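Local structure of putative short-chain oxidoreductase (Thermus thermophilus, 2YUT) at residues Ala52-Ala57 with Ala101-Lys106; Val117-Tyr122 with Val160-Pro165; Ala166-Leu171 with Lys180-Pro185. The protein binds NADP in a Rossmann fold and probably acts as an oxidoreductase of the short-chain dehydrogenase/reductase family, its substrate not being established. One frame throughout, in Å; residues are numbered along the deposited sequence.

Contact 1 of 3, residues Ala52-Ala57 with Ala101-Lys106; sequences ADELEA and AAFVLK
Glu54 lies over one face of the Phe103 ring, and this pair makes up most of the contact. Glu54 CB sits 3.5 Å from the ring centroid and only 5° off the ring normal, a CH-pi contact centred on the face. With CG anti to the backbone N (chi1 180°) and the chain extended beyond it, Glu54 crosses the Phe103 side chain at about a right angle and carries its carboxylate past CD1 and CE1. The carboxylate and ring planes are 4° apart, stacked, with Glu54 OE1 3.9 Å from Phe103 CE1. At the ring edge, in plane, comes the backbone of Ala52, whose O is 3.2 Å from Phe103 CE2. One turn into the helix, Ala57 CB packs on Phe103 CB at 3.7 Å. Helices 54-64 and 89-107 of the Rossmann fold thus meet next to the NADP pocket, to which Ala52 belongs. Lys106, extended from CG to NZ, reaches the same carboxylate: its NZ is 3.3 Å from Glu54 OE2, a salt bridge whose hydrogen bond is weak. The stronger polar partner of OE2 is His107, the next residue of that helix. Asp53, the N-cap of helix 54-64, accepts from Glu56 N through OD1 at 3.2 Å and more weakly from Leu55 N, which helps to hold the first turn, where Glu54 stands. Glu91 of the second subunit also packs against Phe103. The chemistry is therefore mixed: the aliphatic part of one glutamate packs on an aromatic face, while its acid end, between Lys106 and His107, would probably be kept ionised.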
loop_
_atom_site.group_PDB
_atom_site.type_symbol
_atom_site.label_atom_id
_atom_site.label_comp_id
_atom_site.label_asym_id
_atom_site.label_seq_id
_atom_site.Cartn_x
_atom_site.Cartn_y
_atom_site.Cartn_z
ATOM N N ALA A 52 -2.045 -0.238 -15.889
ATOM C CA ALA A 52 -1.090 0.491 -15.063
ATOM C C ALA A 52 -0.807 1.806 -15.787
ATOM O O ALA A 52 -0.184 2.711 -15.240
ATOM C CB ALA A 52 0.199 -0.311 -14.884
ATOM N N ASP A 53 -1.268 1.889 -17.032
ATOM C CA ASP A 53 -1.121 3.097 -17.840
ATOM C C ASP A 53 -2.480 3.787 -17.747
ATOM O O ASP A 53 -3.451 3.350 -18.371
ATOM C CB ASP A 53 -0.819 2.736 -19.297
ATOM C CG ASP A 53 -0.600 3.962 -20.174
ATOM O OD1 ASP A 53 -1.490 4.835 -20.234
ATOM O OD2 ASP A 53 0.470 4.048 -20.813
ATOM N N GLU A 54 -2.550 4.861 -16.966
ATOM C CA GLU A 54 -3.810 5.564 -16.773
ATOM C C GLU A 54 -4.565 5.964 -18.039
ATOM O O GLU A 54 -5.794 5.909 -18.061
ATOM C CB GLU A 54 -3.613 6.798 -15.895
ATOM C CG GLU A 54 -4.910 7.560 -15.682
ATOM C CD GLU A 54 -4.760 8.724 -14.737
ATOM O OE1 GLU A 54 -3.614 9.174 -14.526
ATOM O OE2 GLU A 54 -5.794 9.195 -14.219
ATOM N N LEU A 55 -3.852 6.362 -19.087
ATOM C CA LEU A 55 -4.526 6.756 -20.321
ATOM C C LEU A 55 -5.235 5.561 -20.954
ATOM O O LEU A 55 -6.302 5.706 -21.549
ATOM C CB LEU A 55 -3.532 7.364 -21.317
ATOM C CG LEU A 55 -2.836 8.660 -20.890
ATOM C CD1 LEU A 55 -1.874 9.103 -21.987
ATOM C CD2 LEU A 55 -3.871 9.745 -20.622
ATOM N N GLU A 56 -4.643 4.379 -20.834
ATOM C CA GLU A 56 -5.266 3.187 -21.393
ATOM C C GLU A 56 -6.464 2.792 -20.536
ATOM O O GLU A 56 -7.498 2.368 -21.055
ATOM C CB GLU A 56 -4.264 2.034 -21.467
ATOM C CG GLU A 56 -3.205 2.221 -22.538
ATOM C CD GLU A 56 -2.402 0.962 -22.772
ATOM O OE1 GLU A 56 -3.013 -0.078 -23.091
ATOM O OE2 GLU A 56 -1.164 1.009 -22.637
ATOM N N ALA A 57 -6.327 2.939 -19.222
ATOM C CA ALA A 57 -7.426 2.609 -18.323
ATOM C C ALA A 57 -8.594 3.542 -18.624
ATOM O O ALA A 57 -9.740 3.104 -18.733
ATOM C CB ALA A 57 -6.989 2.762 -16.865
ATOM N N ALA A 101 -6.184 -0.673 -10.138
ATOM C CA ALA A 101 -7.458 -0.487 -9.446
ATOM C C ALA A 101 -7.829 0.984 -9.305
ATOM O O ALA A 101 -8.978 1.365 -9.526
ATOM C CB ALA A 101 -7.397 -1.137 -8.064
ATOM N N ALA A 102 -6.849 1.806 -8.936
ATOM C CA ALA A 102 -7.077 3.235 -8.759
ATOM C C ALA A 102 -7.444 3.905 -10.088
ATOM O O ALA A 102 -8.379 4.699 -10.145
ATOM C CB ALA A 102 -5.827 3.898 -8.151
ATOM N N PHE A 103 -6.718 3.590 -11.157
ATOM C CA PHE A 103 -7.032 4.193 -12.452
ATOM C C PHE A 103 -8.403 3.725 -12.954
ATOM O O PHE A 103 -9.187 4.517 -13.472
ATOM C CB PHE A 103 -5.947 3.866 -13.489
ATOM C CG PHE A 103 -4.594 4.450 -13.166
ATOM C CD1 PHE A 103 -4.478 5.580 -12.358
ATOM C CD2 PHE A 103 -3.435 3.881 -13.687
ATOM C CE1 PHE A 103 -3.227 6.133 -12.073
ATOM C CE2 PHE A 103 -2.179 4.427 -13.409
ATOM C CZ PHE A 103 -2.077 5.555 -12.600
ATOM N N VAL A 104 -8.695 2.441 -12.792
ATOM C CA VAL A 104 -9.982 1.908 -13.224
ATOM C C VAL A 104 -11.131 2.554 -12.443
ATOM O O VAL A 104 -12.106 3.015 -13.030
ATOM C CB VAL A 104 -10.044 0.368 -13.032
ATOM C CG1 VAL A 104 -11.488 -0.118 -13.115
ATOM C CG2 VAL A 104 -9.201 -0.318 -14.104
ATOM N N LEU A 105 -10.995 2.599 -11.120
ATOM C CA LEU A 105 -12.023 3.166 -10.261
ATOM C C LEU A 105 -12.259 4.656 -10.504
ATOM O O LEU A 105 -13.375 5.150 -10.354
ATOM C CB LEU A 105 -11.658 2.932 -8.791
ATOM C CG LEU A 105 -12.703 3.347 -7.754
ATOM C CD1 LEU A 105 -14.026 2.637 -8.046
ATOM C CD2 LEU A 105 -12.205 3.005 -6.357
ATOM N N LYS A 106 -11.208 5.371 -10.880
ATOM C CA LYS A 106 -11.332 6.797 -11.127
ATOM C C LYS A 106 -12.101 7.133 -12.400
ATOM O O LYS A 106 -12.900 8.064 -12.416
ATOM C CB LYS A 106 -9.944 7.440 -11.211
ATOM C CG LYS A 106 -9.973 8.918 -11.609
ATOM C CD LYS A 106 -8.564 9.496 -11.733
ATOM C CE LYS A 106 -8.598 10.974 -12.105
ATOM N NZ LYS A 106 -7.235 11.516 -12.355
#

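Contact 2 of 3, residues Val117-Tyr122 with Val160-Pro165; sequences VFFGAY and VLVRLP. With NAP (NADP nicotinamide-adenine-dinucleotide phosphate), chain B.
Val117-Phe119 and Val160-Val162 pair as neighbouring parallel strands through three backbone hydrogen bonds. Phe118 N donates to Val160 O, Val162 N to Phe118 O, and Gly120 N to Val162 O at 2.8 Å, the last lying just beyond the paired residues. The strand axes approach to 4.8 Å and cross at -29°. Two CA-H...O contacts, from Val117 CA to Val160 O and from Phe119 CA to Val162 O, supplement this pairing.

Apolar packing fills the face carrying Val117, Phe119, Val160 and Val162. Val162 CG2, anti to the carbonyl carbon and beside the backbone N, comes within 3.5 Å of Val117 CG1, a tight fit. Phe119 and Val162 lie side by side, pointing the same way, and Phe119 CD1 also meets Leu164 CD1 at 3.7 Å. Phe119 CB comes 3.7 Å from O4D of the bound NADP.

Past the strand ends, Arg163 CB makes a CH-pi contact over one face of the Tyr122 ring, 3.9 Å from its centroid and offset toward the rim; Pro165 N lies at the ring edge. The Arg163 guanidinium plane is turned 58° from that ring, and its NH2 forms a salt bridge with Glu142.

Water takes over where the backbones part. One molecule donates to Gly120 O and Val162 O and accepts from Leu164 N; a second joins Tyr122 N to Leu164 O, which lies 3.7 Å from NADP C5N.

In this Rossmann fold, strand 158-162 is the outermost strand on its side of the sheet, and strand 67-72 flanks 114-119 on the other. Helix 185-196 packs on the valine face, while helix 132-153 packs on the face bearing Phe118 and Leu161.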
loop_
_atom_site.group_PDB
_atom_site.type_symbol
_atom_site.label_atom_id
_atom_site.label_comp_id
_atom_site.label_asym_id
_atom_site.label_seq_id
_atom_site.Cartn_x
_atom_site.Cartn_y
_atom_site.Cartn_z
ATOM N N VAL A 117 -16.081 -4.969 -7.614
ATOM C CA VAL A 117 -15.377 -5.978 -6.842
ATOM C C VAL A 117 -13.867 -5.956 -7.022
ATOM O O VAL A 117 -13.363 -5.918 -8.144
ATOM C CB VAL A 117 -15.904 -7.391 -7.215
ATOM C CG1 VAL A 117 -15.280 -8.443 -6.324
ATOM C CG2 VAL A 117 -17.429 -7.418 -7.117
ATOM N N PHE A 118 -13.155 -5.996 -5.901
ATOM C CA PHE A 118 -11.696 -5.982 -5.899
ATOM C C PHE A 118 -11.227 -7.112 -5.000
ATOM O O PHE A 118 -11.980 -7.592 -4.151
ATOM C CB PHE A 118 -11.189 -4.632 -5.383
ATOM C CG PHE A 118 -11.557 -3.477 -6.271
ATOM C CD1 PHE A 118 -10.714 -3.083 -7.308
ATOM C CD2 PHE A 118 -12.770 -2.813 -6.100
ATOM C CE1 PHE A 118 -11.070 -2.046 -8.166
ATOM C CE2 PHE A 118 -13.140 -1.775 -6.950
ATOM C CZ PHE A 118 -12.291 -1.390 -7.986
ATOM N N PHE A 119 -9.980 -7.530 -5.176
ATOM C CA PHE A 119 -9.441 -8.632 -4.396
ATOM C C PHE A 119 -8.260 -8.236 -3.502
ATOM O O PHE A 119 -7.227 -7.768 -3.983
ATOM C CB PHE A 119 -9.044 -9.757 -5.359
ATOM C CG PHE A 119 -10.195 -10.258 -6.200
ATOM C CD1 PHE A 119 -11.015 -11.292 -5.741
ATOM C CD2 PHE A 119 -10.498 -9.653 -7.418
ATOM C CE1 PHE A 119 -12.124 -11.712 -6.483
ATOM C CE2 PHE A 119 -11.607 -10.064 -8.171
ATOM C CZ PHE A 119 -12.423 -11.096 -7.703
ATOM N N GLY A 120 -8.433 -8.421 -2.196
ATOM C CA GLY A 120 -7.378 -8.099 -1.255
ATOM C C GLY A 120 -6.685 -9.378 -0.828
ATOM O O GLY A 120 -6.369 -10.221 -1.667
ATOM N N ALA A 121 -6.456 -9.533 0.472
ATOM C CA ALA A 121 -5.800 -10.734 0.979
ATOM C C ALA A 121 -5.918 -10.862 2.487
ATOM O O ALA A 121 -6.012 -9.863 3.197
ATOM C CB ALA A 121 -4.329 -10.729 0.588
ATOM N N TYR A 122 -5.926 -12.101 2.967
ATOM C CA TYR A 122 -5.979 -12.362 4.399
ATOM C C TYR A 122 -4.608 -11.950 4.928
ATOM O O TYR A 122 -3.593 -12.529 4.545
ATOM C CB TYR A 122 -6.218 -13.850 4.663
ATOM C CG TYR A 122 -7.646 -14.293 4.418
ATOM C CD1 TYR A 122 -8.683 -13.836 5.228
ATOM C CD2 TYR A 122 -7.962 -15.165 3.374
ATOM C CE1 TYR A 122 -9.995 -14.230 5.012
ATOM C CE2 TYR A 122 -9.276 -15.569 3.146
ATOM C CZ TYR A 122 -10.287 -15.097 3.970
ATOM O OH TYR A 122 -11.588 -15.490 3.760
ATOM N N VAL A 160 -17.010 -3.711 -3.096
ATOM C CA VAL A 160 -16.942 -4.979 -2.383
ATOM C C VAL A 160 -15.495 -5.465 -2.349
ATOM O O VAL A 160 -14.849 -5.591 -3.390
ATOM C CB VAL A 160 -17.812 -6.051 -3.080
ATOM C CG1 VAL A 160 -17.755 -7.358 -2.310
ATOM C CG2 VAL A 160 -19.248 -5.557 -3.198
ATOM N N LEU A 161 -14.986 -5.721 -1.149
ATOM C CA LEU A 161 -13.623 -6.208 -0.995
ATOM C C LEU A 161 -13.667 -7.713 -0.748
ATOM O O LEU A 161 -14.281 -8.180 0.210
ATOM C CB LEU A 161 -12.929 -5.498 0.175
ATOM C CG LEU A 161 -11.434 -5.749 0.417
ATOM C CD1 LEU A 161 -11.216 -7.105 1.048
ATOM C CD2 LEU A 161 -10.682 -5.644 -0.898
ATOM N N VAL A 162 -13.018 -8.472 -1.621
ATOM C CA VAL A 162 -13.002 -9.922 -1.488
ATOM C C VAL A 162 -11.665 -10.469 -0.993
ATOM O O VAL A 162 -10.602 -10.090 -1.488
ATOM C CB VAL A 162 -13.318 -10.614 -2.840
ATOM C CG1 VAL A 162 -13.251 -12.128 -2.672
ATOM C CG2 VAL A 162 -14.688 -10.178 -3.355
ATOM N N ARG A 163 -11.729 -11.357 -0.006
ATOM C CA ARG A 163 -10.539 -12.005 0.520
ATOM C C ARG A 163 -10.675 -13.488 0.205
ATOM O O ARG A 163 -11.513 -14.188 0.771
ATOM C CB ARG A 163 -10.406 -11.779 2.027
ATOM C CG ARG A 163 -9.816 -10.420 2.382
ATOM C CD ARG A 163 -9.720 -10.230 3.890
ATOM N NE ARG A 163 -9.063 -8.976 4.245
ATOM C CZ ARG A 163 -8.915 -8.538 5.492
ATOM N NH1 ARG A 163 -9.382 -9.256 6.506
ATOM N NH2 ARG A 163 -8.289 -7.391 5.727
ATOM N N LEU A 164 -9.849 -13.954 -0.722
ATOM C CA LEU A 164 -9.880 -15.342 -1.144
ATOM C C LEU A 164 -8.723 -16.135 -0.578
ATOM O O LEU A 164 -7.648 -15.594 -0.333
ATOM C CB LEU A 164 -9.799 -15.436 -2.674
ATOM C CG LEU A 164 -10.935 -14.894 -3.546
ATOM C CD1 LEU A 164 -10.486 -14.857 -4.996
ATOM C CD2 LEU A 164 -12.163 -15.762 -3.390
ATOM N N PRO A 165 -8.939 -17.436 -0.340
ATOM C CA PRO A 165 -7.862 -18.279 0.181
ATOM C C PRO A 165 -7.052 -18.594 -1.082
ATOM O O PRO A 165 -7.337 -18.035 -2.144
ATOM C CB PRO A 165 -8.610 -19.493 0.714
ATOM C CG PRO A 165 -9.756 -19.611 -0.257
ATOM C CD PRO A 165 -10.212 -18.176 -0.403
HETATM P PA NAP B . -3.613 -14.518 -12.668
HETATM O O1A NAP B . -2.016 -14.364 -12.788
HETATM O O2A NAP B . -4.103 -15.833 -13.141
HETATM O O5B NAP B . -4.233 -13.302 -13.517
HETATM C C5B NAP B . -3.759 -11.968 -13.315
HETATM C C4B NAP B . -4.485 -11.004 -14.253
HETATM O O4B NAP B . -3.990 -9.677 -14.001
HETATM C C3B NAP B . -4.158 -11.334 -15.712
HETATM O O3B NAP B . -5.332 -11.195 -16.517
HETATM C C2B NAP B . -3.147 -10.248 -16.075
HETATM O O2B NAP B . -3.252 -9.946 -17.468
HETATM C C1B NAP B . -3.773 -9.093 -15.293
HETATM N N9A NAP B . -2.827 -7.959 -15.209
HETATM C C8A NAP B . -1.657 -7.967 -14.575
HETATM N N7A NAP B . -1.058 -6.789 -14.733
HETATM C C5A NAP B . -1.854 -6.024 -15.473
HETATM C C6A NAP B . -1.759 -4.732 -15.975
HETATM N N6A NAP B . -0.688 -3.986 -15.717
HETATM N N1A NAP B . -2.762 -4.254 -16.725
HETATM C C2A NAP B . -3.828 -4.990 -16.988
HETATM N N3A NAP B . -3.951 -6.222 -16.529
HETATM C C4A NAP B . -2.986 -6.766 -15.774
HETATM O O3 NAP B . -3.950 -14.214 -11.122
HETATM P PN NAP B . -5.336 -14.648 -10.424
HETATM O O1N NAP B . -5.098 -15.834 -9.569
HETATM O O2N NAP B . -6.416 -14.710 -11.433
HETATM O O5D NAP B . -5.633 -13.417 -9.428
HETATM C C5D NAP B . -6.683 -12.487 -9.705
HETATM C C4D NAP B . -6.869 -11.501 -8.548
HETATM O O4D NAP B . -7.152 -12.283 -7.371
HETATM C C3D NAP B . -5.567 -10.751 -8.258
HETATM O O3D NAP B . -5.827 -9.496 -7.622
HETATM C C2D NAP B . -4.889 -11.703 -7.277
HETATM O O2D NAP B . -3.919 -11.023 -6.475
HETATM C C1D NAP B . -6.105 -12.037 -6.416
HETATM N N1N NAP B . -5.880 -13.187 -5.512
HETATM C C2N NAP B . -5.430 -14.408 -6.028
HETATM C C3N NAP B . -5.216 -15.484 -5.173
HETATM C C7N NAP B . -4.732 -16.822 -5.736
HETATM O O7N NAP B . -4.363 -17.727 -4.989
HETATM N N7N NAP B . -4.735 -16.907 -7.063
HETATM C C4N NAP B . -5.448 -15.345 -3.810
HETATM C C5N NAP B . -5.896 -14.135 -3.292
HETATM C C6N NAP B . -6.113 -13.054 -4.137
HETATM P P2B NAP B . -2.350 -10.695 -18.573
HETATM O O1X NAP B . -2.233 -12.241 -18.138
HETATM O O2X NAP B . -3.234 -10.662 -19.920
HETATM O O3X NAP B . -1.026 -10.057 -18.748
HETATM O O HOH W 1 -8.603 -11.702 -2.395
HETATM O O HOH W 2 -5.242 -14.213 0.821
#

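Contact 3 of 3, residues Ala166-Leu171 with Lys180-Pro185; sequences AVATGL and KGALSP. With NAP (NADP nicotinamide-adenine-dinucleotide phosphate), chain B.
Val167 and Leu183 face each other in a single backbone bridge, their CA atoms 4.5 Å apart. Leu183 N donates to Ala166 O at 3.0 Å, and Ala168 N donates in return to Leu183 O. Ala182 CB packs between the methyls of Ala166 and Ala168, and a water joins Ala166 O to Gly181 O.

The side chain of Val167 divides between ligand and protein. Its CB lies 3.8 Å from both C7N and N7N of the NADP carboxamide. CG1, anti to the backbone N (chi1 -177°), meets Pro185 CA at 3.6 Å and Leu183 O; CG2 ends near C7N and O7N of the same carboxamide.

Strand 158-162 of the Rossmann fold runs on into this loop, which reads the nicotinamide with main-chain atoms: Val167 N donates to NADP O7N at 2.8 Å, while N7N gives a weak bond to Val167 O.

Thr169 turns to the diphosphate. Its OG1, set between the backbone N and the carbonyl carbon (chi1 70°), accepts from Leu171 N, forming an ST turn. Thr169 OG1 also donates to NADP O1N, the 2.5 Å separation being so short that its exact length is doubtful. A valine in its place would probably leave O1N without this donor and Leu171 N without its acceptor, freeing the turn to shift. Across the contact, Thr169 CG2 touches Pro185 CB at 4.2 Å, and Pro185 CD rests against Ala168 O, where helix 185-196 begins behind its N-cap, Ser184.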
loop_
_atom_site.group_PDB
_atom_site.type_symbol
_atom_site.label_atom_id
_atom_site.label_comp_id
_atom_site.label_asym_id
_atom_site.label_seq_id
_atom_site.Cartn_x
_atom_site.Cartn_y
_atom_site.Cartn_z
ATOM N N ALA A 166 -6.060 -19.467 -1.002
ATOM C CA ALA A 166 -5.287 -19.772 -2.205
ATOM C C ALA A 166 -6.199 -20.346 -3.300
ATOM O O ALA A 166 -7.118 -21.120 -3.016
ATOM C CB ALA A 166 -4.171 -20.754 -1.882
ATOM N N VAL A 167 -5.942 -19.946 -4.544
ATOM C CA VAL A 167 -6.710 -20.401 -5.703
ATOM C C VAL A 167 -5.699 -20.877 -6.745
ATOM O O VAL A 167 -4.690 -20.214 -6.985
ATOM C CB VAL A 167 -7.563 -19.249 -6.296
ATOM C CG1 VAL A 167 -8.417 -19.758 -7.450
ATOM C CG2 VAL A 167 -8.448 -18.649 -5.216
ATOM N N ALA A 168 -5.966 -22.029 -7.354
ATOM C CA ALA A 168 -5.058 -22.605 -8.346
ATOM C C ALA A 168 -5.094 -21.891 -9.692
ATOM O O ALA A 168 -5.921 -22.208 -10.542
ATOM C CB ALA A 168 -5.372 -24.096 -8.536
ATOM N N THR A 169 -4.199 -20.923 -9.877
ATOM C CA THR A 169 -4.117 -20.173 -11.128
ATOM C C THR A 169 -2.652 -19.945 -11.472
ATOM O O THR A 169 -1.759 -20.280 -10.690
ATOM C CB THR A 169 -4.772 -18.784 -11.016
ATOM O OG1 THR A 169 -3.965 -17.953 -10.168
ATOM C CG2 THR A 169 -6.182 -18.890 -10.436
ATOM N N GLY A 170 -2.415 -19.348 -12.634
ATOM C CA GLY A 170 -1.061 -19.066 -13.062
ATOM C C GLY A 170 -0.357 -18.042 -12.188
ATOM O O GLY A 170 0.843 -17.826 -12.338
ATOM N N LEU A 171 -1.091 -17.407 -11.277
ATOM C CA LEU A 171 -0.496 -16.408 -10.389
ATOM C C LEU A 171 0.683 -17.010 -9.631
ATOM O O LEU A 171 1.691 -16.346 -9.397
ATOM C CB LEU A 171 -1.525 -15.900 -9.373
ATOM C CG LEU A 171 -1.028 -14.862 -8.356
ATOM C CD1 LEU A 171 -0.792 -13.531 -9.063
ATOM C CD2 LEU A 171 -2.048 -14.689 -7.239
ATOM N N LYS A 180 -1.115 -26.629 -1.561
ATOM C CA LYS A 180 -2.036 -27.743 -1.404
ATOM C C LYS A 180 -3.411 -27.227 -0.985
ATOM O O LYS A 180 -3.515 -26.297 -0.187
ATOM C CB LYS A 180 -1.489 -28.713 -0.351
ATOM C CG LYS A 180 -2.069 -30.113 -0.423
ATOM C CD LYS A 180 -1.328 -31.062 0.507
ATOM C CE LYS A 180 -1.796 -32.498 0.318
ATOM N NZ LYS A 180 -1.055 -33.448 1.190
ATOM N N GLY A 181 -4.461 -27.820 -1.540
ATOM C CA GLY A 181 -5.811 -27.408 -1.193
ATOM C C GLY A 181 -6.312 -26.124 -1.835
ATOM O O GLY A 181 -7.375 -25.622 -1.460
ATOM N N ALA A 182 -5.567 -25.579 -2.793
ATOM C CA ALA A 182 -6.001 -24.350 -3.457
ATOM C C ALA A 182 -7.304 -24.590 -4.224
ATOM O O ALA A 182 -7.437 -25.585 -4.941
ATOM C CB ALA A 182 -4.921 -23.855 -4.408
ATOM N N LEU A 183 -8.260 -23.678 -4.071
ATOM C CA LEU A 183 -9.553 -23.800 -4.745
ATOM C C LEU A 183 -9.422 -23.718 -6.256
ATOM O O LEU A 183 -8.451 -23.171 -6.777
ATOM C CB LEU A 183 -10.499 -22.681 -4.308
ATOM C CG LEU A 183 -10.803 -22.465 -2.829
ATOM C CD1 LEU A 183 -11.714 -21.249 -2.691
ATOM C CD2 LEU A 183 -11.458 -23.700 -2.246
ATOM N N SER A 184 -10.408 -24.267 -6.957
ATOM C CA SER A 184 -10.417 -24.193 -8.406
ATOM C C SER A 184 -10.898 -22.769 -8.655
ATOM O O SER A 184 -11.708 -22.246 -7.891
ATOM C CB SER A 184 -11.414 -25.198 -9.002
ATOM O OG SER A 184 -12.736 -24.927 -8.570
ATOM N N PRO A 185 -10.393 -22.111 -9.707
ATOM C CA PRO A 185 -10.865 -20.745 -9.938
ATOM C C PRO A 185 -12.386 -20.664 -10.110
ATOM O O PRO A 185 -13.010 -19.696 -9.680
ATOM C CB PRO A 185 -10.081 -20.304 -11.181
ATOM C CG PRO A 185 -9.673 -21.593 -11.839
ATOM C CD PRO A 185 -9.354 -22.491 -10.677
HETATM P PA NAP B . -3.613 -14.518 -12.668
HETATM O O1A NAP B . -2.016 -14.364 -12.788
HETATM O O2A NAP B . -4.103 -15.833 -13.141
HETATM O O5B NAP B . -4.233 -13.302 -13.517
HETATM C C5B NAP B . -3.759 -11.968 -13.315
HETATM C C4B NAP B . -4.485 -11.004 -14.253
HETATM O O4B NAP B . -3.990 -9.677 -14.001
HETATM C C3B NAP B . -4.158 -11.334 -15.712
HETATM O O3B NAP B . -5.332 -11.195 -16.517
HETATM C C2B NAP B . -3.147 -10.248 -16.075
HETATM O O2B NAP B . -3.252 -9.946 -17.468
HETATM C C1B NAP B . -3.773 -9.093 -15.293
HETATM N N9A NAP B . -2.827 -7.959 -15.209
HETATM C C8A NAP B . -1.657 -7.967 -14.575
HETATM N N7A NAP B . -1.058 -6.789 -14.733
HETATM C C5A NAP B . -1.854 -6.024 -15.473
HETATM C C6A NAP B . -1.759 -4.732 -15.975
HETATM N N6A NAP B . -0.688 -3.986 -15.717
HETATM N N1A NAP B . -2.762 -4.254 -16.725
HETATM C C2A NAP B . -3.828 -4.990 -16.988
HETATM N N3A NAP B . -3.951 -6.222 -16.529
HETATM C C4A NAP B . -2.986 -6.766 -15.774
HETATM O O3 NAP B . -3.950 -14.214 -11.122
HETATM P PN NAP B . -5.336 -14.648 -10.424
HETATM O O1N NAP B . -5.098 -15.834 -9.569
HETATM O O2N NAP B . -6.416 -14.710 -11.433
HETATM O O5D NAP B . -5.633 -13.417 -9.428
HETATM C C5D NAP B . -6.683 -12.487 -9.705
HETATM C C4D NAP B . -6.869 -11.501 -8.548
HETATM O O4D NAP B . -7.152 -12.283 -7.371
HETATM C C3D NAP B . -5.567 -10.751 -8.258
HETATM O O3D NAP B . -5.827 -9.496 -7.622
HETATM C C2D NAP B . -4.889 -11.703 -7.277
HETATM O O2D NAP B . -3.919 -11.023 -6.475
HETATM C C1D NAP B . -6.105 -12.037 -6.416
HETATM N N1N NAP B . -5.880 -13.187 -5.512
HETATM C C2N NAP B . -5.430 -14.408 -6.028
HETATM C C3N NAP B . -5.216 -15.484 -5.173
HETATM C C7N NAP B . -4.732 -16.822 -5.736
HETATM O O7N NAP B . -4.363 -17.727 -4.989
HETATM N N7N NAP B . -4.735 -16.907 -7.063
HETATM C C4N NAP B . -5.448 -15.345 -3.810
HETATM C C5N NAP B . -5.896 -14.135 -3.292
HETATM C C6N NAP B . -6.113 -13.054 -4.137
HETATM P P2B NAP B . -2.350 -10.695 -18.573
HETATM O O1X NAP B . -2.233 -12.241 -18.138
HETATM O O2X NAP B . -3.234 -10.662 -19.920
HETATM O O3X NAP B . -1.026 -10.057 -18.748
HETATM O O HOH W 3 -7.624 -22.664 -0.553
#

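How the contacts relate
Contact 2 joins two strands of the central sheet and lies nearest the chain centre, about 9 Å from it. Contact 1 is also partly buried but lies farther out, where two helices meet, and contact 3 is a surface pairing of loop segments. Backbone hydrogen bonds between parallel strands and apolar side chains carry contact 2, a stacked acid and a salt bridge contact 1, and main-chain bonds with small residues contact 3. Contacts 2 and 3 follow one another along the chain and share the NADP; Pro165 CG touches Leu183 CD1 at 3.5 Å. Contact 1 meets contact 2 through Ala101 and Phe118, and touches the cofactor only at Ala52.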